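PDB 5CWD: designed helical repeat protein from Synthetic construct, which has no known natural function, being a computationally designed helical repeat protein made to explore which repeat architectures a polypeptide chain can adopt. Local coordinates for residues T87-A99 against A125-A139. Residues are numbered along the deposited sequence; the frame is centred on the assembly and turned at random.
Sequences TKEAARSFCEAAA and AGMPTKEAARSFCEA
Phe136 lays one face of its ring against Ala99. With chi1 at -167°, the ring is carried out opposite the backbone N, toward helix 87-105. The methyl CB of Ala99 sits 3.6 Å from the centroid of the Phe136 ring, 5° off the ring normal, a CH-pi contact. From CB of Phe136, which carries the ring, the walk passes to CG, CD1 and CE1, all about equally near that methyl, which sits over the ring centre. CD2 of Phe136 comes 3.7 Å from the carbonyl O of Cys95. CE2 nears the backbone N and CA of Ala99, with CB of Ala98 a little farther off. CZ of Phe136 ends 3.6 Å from CA of Ala99. Ala114 of helix 108-125 also touches the side chain. Without the ring, as with an alanine, the Ala99 methyl would probably lose its CH-pi partner and a gap would open there. Next to it, CB of Ala139 packs on CA of Glu96 and CB of Ala99.

Helices 87-105 and 129-147 belong to a de novo designed helical repeat protein. Their axes run in the same general direction here, 37° apart and 8.1 Å at closest approach, with alanines at many of the touching positions. Helix 108-125 lies between them in sequence and is tied to Cys95 by the disulfide with Cys118.

Toward the N-terminal ends, Met127 bends at its last torsion and turns CE onto CB of Ala91. CB of Ala125 lies 3.7 Å from CB of Ala91. On the more open side, Lys88 crosses Glu131 at about a right angle. NZ of Lys88 makes a salt bridge of 2.8 Å to OE1 of Glu131, on the syn side but somewhat out of the carboxylate plane. Thr87 OG1 donates a hydrogen bond of 3.3 Å to the carbonyl O of Ala125.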
ATOM      1  N   THR A  87      -3.245   6.941 -10.900  1.00 53.35           N
ATOM      2  CA  THR A  87      -3.250   5.579 -10.383  1.00 50.64           C
ATOM      3  C   THR A  87      -1.839   5.038 -10.181  1.00 51.03           C
ATOM      4  O   THR A  87      -1.590   4.268  -9.255  1.00 55.23           O
ATOM      5  CB  THR A  87      -4.012   4.648 -11.326  1.00 51.47           C
ATOM      6  OG1 THR A  87      -3.528   4.825 -12.663  1.00 56.20           O
ATOM      7  CG2 THR A  87      -5.494   4.968 -11.287  1.00 47.65           C
ATOM      8  N   LYS A  88      -0.923   5.435 -11.055  1.00 48.98           N
ATOM      9  CA  LYS A  88       0.478   5.049 -10.937  1.00 47.36           C
ATOM     10  C   LYS A  88       1.038   5.513  -9.593  1.00 49.27           C
ATOM     11  O   LYS A  88       1.706   4.758  -8.880  1.00 52.11           O
ATOM     12  CB  LYS A  88       1.280   5.647 -12.091  1.00 52.21           C
ATOM     13  CG  LYS A  88       2.305   4.721 -12.706  1.00 53.58           C
ATOM     14  CD  LYS A  88       2.834   5.308 -14.007  1.00 55.31           C
ATOM     15  CE  LYS A  88       3.966   4.477 -14.577  1.00 59.19           C
ATOM     16  NZ  LYS A  88       5.165   4.499 -13.697  1.00 62.81           N
ATOM     17  N   GLU A  89       0.745   6.768  -9.261  1.00 52.69           N
ATOM     18  CA  GLU A  89       1.126   7.356  -7.981  1.00 53.62           C
ATOM     19  C   GLU A  89       0.585   6.527  -6.826  1.00 54.74           C
ATOM     20  O   GLU A  89       1.337   6.083  -5.947  1.00 56.00           O
ATOM     21  CB  GLU A  89       0.597   8.793  -7.890  1.00 53.64           C
ATOM     22  CG  GLU A  89       0.892   9.518  -6.579  1.00 60.50           C
ATOM     23  CD  GLU A  89       2.305  10.071  -6.509  1.00 62.59           C
ATOM     24  OE1 GLU A  89       3.250   9.358  -6.910  1.00 64.57           O
ATOM     25  OE2 GLU A  89       2.470  11.224  -6.054  1.00 57.37           O
ATOM     26  N   ALA A  90      -0.732   6.339  -6.839  1.00 53.41           N
ATOM     27  CA  ALA A  90      -1.423   5.544  -5.836  1.00 48.90           C
ATOM     28  C   ALA A  90      -0.731   4.209  -5.645  1.00 48.06           C
ATOM     29  O   ALA A  90      -0.349   3.846  -4.533  1.00 53.45           O
ATOM     30  CB  ALA A  90      -2.868   5.333  -6.245  1.00 49.70           C
ATOM     31  N   ALA A  91      -0.555   3.492  -6.745  1.00 46.96           N
ATOM     32  CA  ALA A  91       0.033   2.165  -6.707  1.00 46.61           C
ATOM     33  C   ALA A  91       1.449   2.197  -6.152  1.00 47.47           C
ATOM     34  O   ALA A  91       1.826   1.336  -5.354  1.00 49.30           O
ATOM     35  CB  ALA A  91       0.024   1.558  -8.088  1.00 48.94           C
ATOM     36  N   ARG A  92       2.235   3.183  -6.575  1.00 49.28           N
ATOM     37  CA  ARG A  92       3.598   3.324  -6.071  1.00 49.92           C
ATOM     38  C   ARG A  92       3.605   3.529  -4.560  1.00 49.88           C
ATOM     39  O   ARG A  92       4.328   2.838  -3.833  1.00 51.72           O
ATOM     40  CB  ARG A  92       4.311   4.489  -6.754  1.00 52.94           C
ATOM     41  CG  ARG A  92       5.784   4.615  -6.377  1.00 57.59           C
ATOM     42  CD  ARG A  92       6.429   5.835  -7.015  1.00 61.32           C
ATOM     43  NE  ARG A  92       6.248   5.854  -8.464  1.00 66.46           N
ATOM     44  CZ  ARG A  92       6.889   5.053  -9.309  1.00 66.03           C
ATOM     45  NH1 ARG A  92       7.754   4.154  -8.856  1.00 61.39           N
ATOM     46  NH2 ARG A  92       6.659   5.147 -10.612  1.00 65.67           N
ATOM     47  N   SER A  93       2.802   4.481  -4.092  1.00 49.84           N
ATOM     48  CA  SER A  93       2.724   4.768  -2.662  1.00 51.14           C
ATOM     49  C   SER A  93       2.282   3.529  -1.888  1.00 50.83           C
ATOM     50  O   SER A  93       2.868   3.184  -0.857  1.00 53.48           O
ATOM     51  CB  SER A  93       1.762   5.928  -2.396  1.00 53.00           C
ATOM     52  OG  SER A  93       0.455   5.623  -2.851  1.00 52.78           O
ATOM     53  N   PHE A  94       1.249   2.865  -2.399  1.00 49.10           N
ATOM     54  CA  PHE A  94       0.757   1.626  -1.813  1.00 48.24           C
ATOM     55  C   PHE A  94       1.877   0.597  -1.693  1.00 49.14           C
ATOM     56  O   PHE A  94       2.099   0.033  -0.619  1.00 50.42           O
ATOM     57  CB  PHE A  94      -0.384   1.060  -2.660  1.00 50.59           C
ATOM     58  CG  PHE A  94      -1.146  -0.054  -1.995  1.00 52.54           C
ATOM     59  CD1 PHE A  94      -0.578  -1.307  -1.834  1.00 48.97           C
ATOM     60  CD2 PHE A  94      -2.439   0.152  -1.542  1.00 53.69           C
ATOM     61  CE1 PHE A  94      -1.282  -2.326  -1.231  1.00 50.20           C
ATOM     62  CE2 PHE A  94      -3.147  -0.867  -0.936  1.00 53.49           C
ATOM     63  CZ  PHE A  94      -2.568  -2.107  -0.781  1.00 51.56           C
ATOM     64  N   CYS A  95       2.574   0.356  -2.800  1.00 50.12           N
ATOM     65  CA  CYS A  95       3.665  -0.615  -2.823  1.00 50.73           C
ATOM     66  C   CYS A  95       4.764  -0.267  -1.828  1.00 50.83           C
ATOM     67  O   CYS A  95       5.186  -1.114  -1.040  1.00 50.26           O
ATOM     68  CB  CYS A  95       4.260  -0.716  -4.226  1.00 50.39           C
ATOM     69  SG  CYS A  95       3.186  -1.538  -5.417  1.00 52.93           S
ATOM     70  N   GLU A  96       5.233   0.976  -1.870  1.00 50.67           N
ATOM     71  CA  GLU A  96       6.279   1.418  -0.954  1.00 52.52           C
ATOM     72  C   GLU A  96       5.848   1.247   0.507  1.00 51.93           C
ATOM     73  O   GLU A  96       6.576   0.652   1.312  1.00 53.50           O
ATOM     74  CB  GLU A  96       6.651   2.875  -1.242  1.00 55.31           C
ATOM     75  CG  GLU A  96       7.353   3.066  -2.587  1.00 54.99           C
ATOM     76  CD  GLU A  96       7.572   4.527  -2.946  1.00 59.33           C
ATOM     77  OE1 GLU A  96       7.059   5.411  -2.226  1.00 58.52           O
ATOM     78  OE2 GLU A  96       8.263   4.789  -3.955  1.00 60.58           O
ATOM     79  N   ALA A  97       4.661   1.749   0.843  1.00 50.75           N
ATOM     80  CA  ALA A  97       4.136   1.613   2.200  1.00 50.33           C
ATOM     81  C   ALA A  97       4.016   0.143   2.593  1.00 48.85           C
ATOM     82  O   ALA A  97       4.318  -0.239   3.726  1.00 51.00           O
ATOM     83  CB  ALA A  97       2.790   2.301   2.316  1.00 52.68           C
ATOM     84  N   ALA A  98       3.576  -0.678   1.645  1.00 48.51           N
ATOM     85  CA  ALA A  98       3.459  -2.113   1.870  1.00 49.22           C
ATOM     86  C   ALA A  98       4.818  -2.729   2.166  1.00 47.75           C
ATOM     87  O   ALA A  98       4.956  -3.540   3.079  1.00 49.40           O
ATOM     88  CB  ALA A  98       2.829  -2.786   0.664  1.00 51.36           C
ATOM     89  N   ALA A  99       5.820  -2.344   1.384  1.00 47.56           N
ATOM     90  CA  ALA A  99       7.171  -2.849   1.578  1.00 47.15           C
ATOM     91  C   ALA A  99       7.691  -2.433   2.943  1.00 47.53           C
ATOM     92  O   ALA A  99       8.294  -3.235   3.654  1.00 48.96           O
ATOM     93  CB  ALA A  99       8.091  -2.345   0.485  1.00 50.39           C
ATOM     94  N   ALA A 125      -3.863  -1.077 -11.466  1.00 53.68           N
ATOM     95  CA  ALA A 125      -3.601   0.346 -11.671  1.00 53.96           C
ATOM     96  C   ALA A 125      -3.143   0.663 -13.091  1.00 53.07           C
ATOM     97  O   ALA A 125      -3.461   1.722 -13.629  1.00 53.42           O
ATOM     98  CB  ALA A 125      -2.562   0.831 -10.673  1.00 54.53           C
ATOM     99  N   GLY A 126      -2.386  -0.252 -13.687  1.00 53.52           N
ATOM    100  CA  GLY A 126      -1.824  -0.042 -15.008  1.00 52.24           C
ATOM    101  C   GLY A 126      -0.343   0.282 -14.948  1.00 53.68           C
ATOM    102  O   GLY A 126       0.235   0.757 -15.925  1.00 57.09           O
ATOM    103  N   MET A 127       0.268   0.031 -13.794  1.00 51.51           N
ATOM    104  CA  MET A 127       1.713   0.155 -13.640  1.00 51.09           C
ATOM    105  C   MET A 127       2.362  -1.200 -13.925  1.00 54.40           C
ATOM    106  O   MET A 127       1.867  -2.226 -13.456  1.00 55.54           O
ATOM    107  CB  MET A 127       2.068   0.637 -12.232  1.00 50.93           C
ATOM    108  CG  MET A 127       3.562   0.633 -11.932  1.00 54.66           C
ATOM    109  SD  MET A 127       3.985   1.460 -10.388  1.00 52.32           S
ATOM    110  CE  MET A 127       2.956   0.566  -9.239  1.00 51.40           C
ATOM    111  N   PRO A 128       3.463  -1.218 -14.702  1.00 55.67           N
ATOM    112  CA  PRO A 128       4.109  -2.501 -15.016  1.00 55.49           C
ATOM    113  C   PRO A 128       4.560  -3.263 -13.776  1.00 55.13           C
ATOM    114  O   PRO A 128       4.964  -2.646 -12.791  1.00 54.71           O
ATOM    115  CB  PRO A 128       5.322  -2.093 -15.860  1.00 56.12           C
ATOM    116  CG  PRO A 128       4.980  -0.767 -16.413  1.00 56.51           C
ATOM    117  CD  PRO A 128       4.127  -0.092 -15.381  1.00 57.16           C
ATOM    118  N   THR A 129       4.496  -4.589 -13.835  1.00 55.68           N
ATOM    119  CA  THR A 129       4.908  -5.427 -12.716  1.00 55.16           C
ATOM    120  C   THR A 129       6.362  -5.143 -12.346  1.00 56.64           C
ATOM    121  O   THR A 129       6.737  -5.174 -11.172  1.00 57.57           O
ATOM    122  CB  THR A 129       4.743  -6.919 -13.041  1.00 55.68           C
ATOM    123  OG1 THR A 129       5.522  -7.251 -14.196  1.00 59.95           O
ATOM    124  CG2 THR A 129       3.283  -7.248 -13.313  1.00 56.10           C
ATOM    125  N   LYS A 130       7.171  -4.848 -13.359  1.00 55.22           N
ATOM    126  CA  LYS A 130       8.585  -4.558 -13.156  1.00 56.22           C
ATOM    127  C   LYS A 130       8.784  -3.338 -12.264  1.00 57.66           C
ATOM    128  O   LYS A 130       9.437  -3.422 -11.226  1.00 61.10           O
ATOM    129  CB  LYS A 130       9.277  -4.344 -14.504  1.00 60.04           C
ATOM    130  CG  LYS A 130      10.686  -3.766 -14.413  1.00 65.12           C
ATOM    131  CD  LYS A 130      11.594  -4.593 -13.519  1.00 66.17           C
ATOM    132  CE  LYS A 130      12.988  -3.983 -13.436  1.00 70.60           C
ATOM    133  NZ  LYS A 130      13.887  -4.744 -12.524  1.00 74.12           N
ATOM    134  N   GLU A 131       8.221  -2.207 -12.677  1.00 55.93           N
ATOM    135  CA  GLU A 131       8.356  -0.966 -11.924  1.00 53.36           C
ATOM    136  C   GLU A 131       7.824  -1.111 -10.503  1.00 54.12           C
ATOM    137  O   GLU A 131       8.425  -0.615  -9.551  1.00 52.93           O
ATOM    138  CB  GLU A 131       7.624   0.168 -12.637  1.00 53.33           C
ATOM    139  CG  GLU A 131       8.167   0.471 -14.020  1.00 55.85           C
ATOM    140  CD  GLU A 131       7.444   1.625 -14.683  1.00 62.08           C
ATOM    141  OE1 GLU A 131       6.425   2.084 -14.127  1.00 62.12           O
ATOM    142  OE2 GLU A 131       7.897   2.076 -15.759  1.00 65.46           O
ATOM    143  N   ALA A 132       6.692  -1.795 -10.370  1.00 54.20           N
ATOM    144  CA  ALA A 132       6.085  -2.031  -9.066  1.00 51.62           C
ATOM    145  C   ALA A 132       7.022  -2.838  -8.181  1.00 51.90           C
ATOM    146  O   ALA A 132       7.319  -2.453  -7.046  1.00 56.67           O
ATOM    147  CB  ALA A 132       4.766  -2.749  -9.225  1.00 50.59           C
ATOM    148  N   ALA A 133       7.487  -3.962  -8.713  1.00 51.45           N
ATOM    149  CA  ALA A 133       8.417  -4.826  -8.001  1.00 53.06           C
ATOM    150  C   ALA A 133       9.664  -4.055  -7.580  1.00 53.66           C
ATOM    151  O   ALA A 133      10.125  -4.156  -6.439  1.00 54.06           O
ATOM    152  CB  ALA A 133       8.798  -6.005  -8.868  1.00 56.02           C
ATOM    153  N   ARG A 134      10.194  -3.279  -8.519  1.00 55.54           N
ATOM    154  CA  ARG A 134      11.398  -2.491  -8.293  1.00 55.21           C
ATOM    155  C   ARG A 134      11.166  -1.459  -7.193  1.00 52.70           C
ATOM    156  O   ARG A 134      12.009  -1.273  -6.314  1.00 51.64           O
ATOM    157  CB  ARG A 134      11.822  -1.807  -9.593  1.00 56.63           C
ATOM    158  CG  ARG A 134      13.246  -1.288  -9.607  1.00 61.15           C
ATOM    159  CD  ARG A 134      13.599  -0.752 -10.984  1.00 61.65           C
ATOM    160  NE  ARG A 134      14.715   0.189 -10.948  1.00 64.95           N
ATOM    161  CZ  ARG A 134      15.070   0.967 -11.967  1.00 69.36           C
ATOM    162  NH1 ARG A 134      14.397   0.923 -13.111  1.00 67.48           N
ATOM    163  NH2 ARG A 134      16.099   1.796 -11.845  1.00 70.90           N
ATOM    164  N   SER A 135      10.014  -0.796  -7.247  1.00 51.89           N
ATOM    165  CA  SER A 135       9.629   0.161  -6.217  1.00 54.16           C
ATOM    166  C   SER A 135       9.572  -0.516  -4.854  1.00 54.97           C
ATOM    167  O   SER A 135      10.124  -0.008  -3.874  1.00 56.07           O
ATOM    168  CB  SER A 135       8.274   0.791  -6.542  1.00 57.05           C
ATOM    169  OG  SER A 135       8.300   1.443  -7.800  1.00 62.48           O
ATOM    170  N   PHE A 136       8.894  -1.659  -4.804  1.00 54.44           N
ATOM    171  CA  PHE A 136       8.789  -2.452  -3.581  1.00 51.61           C
ATOM    172  C   PHE A 136      10.166  -2.778  -3.007  1.00 53.05           C
ATOM    173  O   PHE A 136      10.496  -2.401  -1.868  1.00 56.02           O
ATOM    174  CB  PHE A 136       8.021  -3.743  -3.868  1.00 52.08           C
ATOM    175  CG  PHE A 136       7.582  -4.486  -2.636  1.00 53.22           C
ATOM    176  CD1 PHE A 136       8.490  -5.207  -1.878  1.00 54.41           C
ATOM    177  CD2 PHE A 136       6.251  -4.482  -2.248  1.00 53.41           C
ATOM    178  CE1 PHE A 136       8.080  -5.905  -0.753  1.00 54.24           C
ATOM    179  CE2 PHE A 136       5.837  -5.174  -1.123  1.00 53.70           C
ATOM    180  CZ  PHE A 136       6.753  -5.886  -0.375  1.00 53.84           C
ATOM    181  N   CYS A 137      10.967  -3.478  -3.805  1.00 51.35           N
ATOM    182  CA  CYS A 137      12.288  -3.897  -3.369  1.00 52.33           C
ATOM    183  C   CYS A 137      13.106  -2.693  -2.916  1.00 52.61           C
ATOM    184  O   CYS A 137      13.657  -2.680  -1.812  1.00 54.06           O
ATOM    185  CB  CYS A 137      13.015  -4.639  -4.490  1.00 53.67           C
ATOM    186  SG  CYS A 137      14.559  -5.424  -3.971  1.00 65.48           S
ATOM    187  N   GLU A 138      13.160  -1.668  -3.760  1.00 51.64           N
ATOM    188  CA  GLU A 138      13.969  -0.497  -3.463  1.00 52.57           C
ATOM    189  C   GLU A 138      13.470   0.199  -2.201  1.00 53.28           C
ATOM    190  O   GLU A 138      14.265   0.727  -1.427  1.00 54.99           O
ATOM    191  CB  GLU A 138      13.965   0.475  -4.643  1.00 56.85           C
ATOM    192  CG  GLU A 138      15.037   1.563  -4.564  1.00 63.57           C
ATOM    193  CD  GLU A 138      16.453   1.024  -4.727  1.00 66.77           C
ATOM    194  OE1 GLU A 138      16.615  -0.197  -4.946  1.00 63.90           O
ATOM    195  OE2 GLU A 138      17.406   1.827  -4.639  1.00 66.98           O
ATOM    196  N   ALA A 139      12.157   0.196  -1.990  1.00 51.47           N
ATOM    197  CA  ALA A 139      11.589   0.757  -0.769  1.00 50.92           C
ATOM    198  C   ALA A 139      12.085  -0.024   0.440  1.00 51.39           C
ATOM    199  O   ALA A 139      12.531   0.560   1.434  1.00 53.56           O
ATOM    200  CB  ALA A 139      10.073   0.742  -0.822  1.00 52.02           C
TER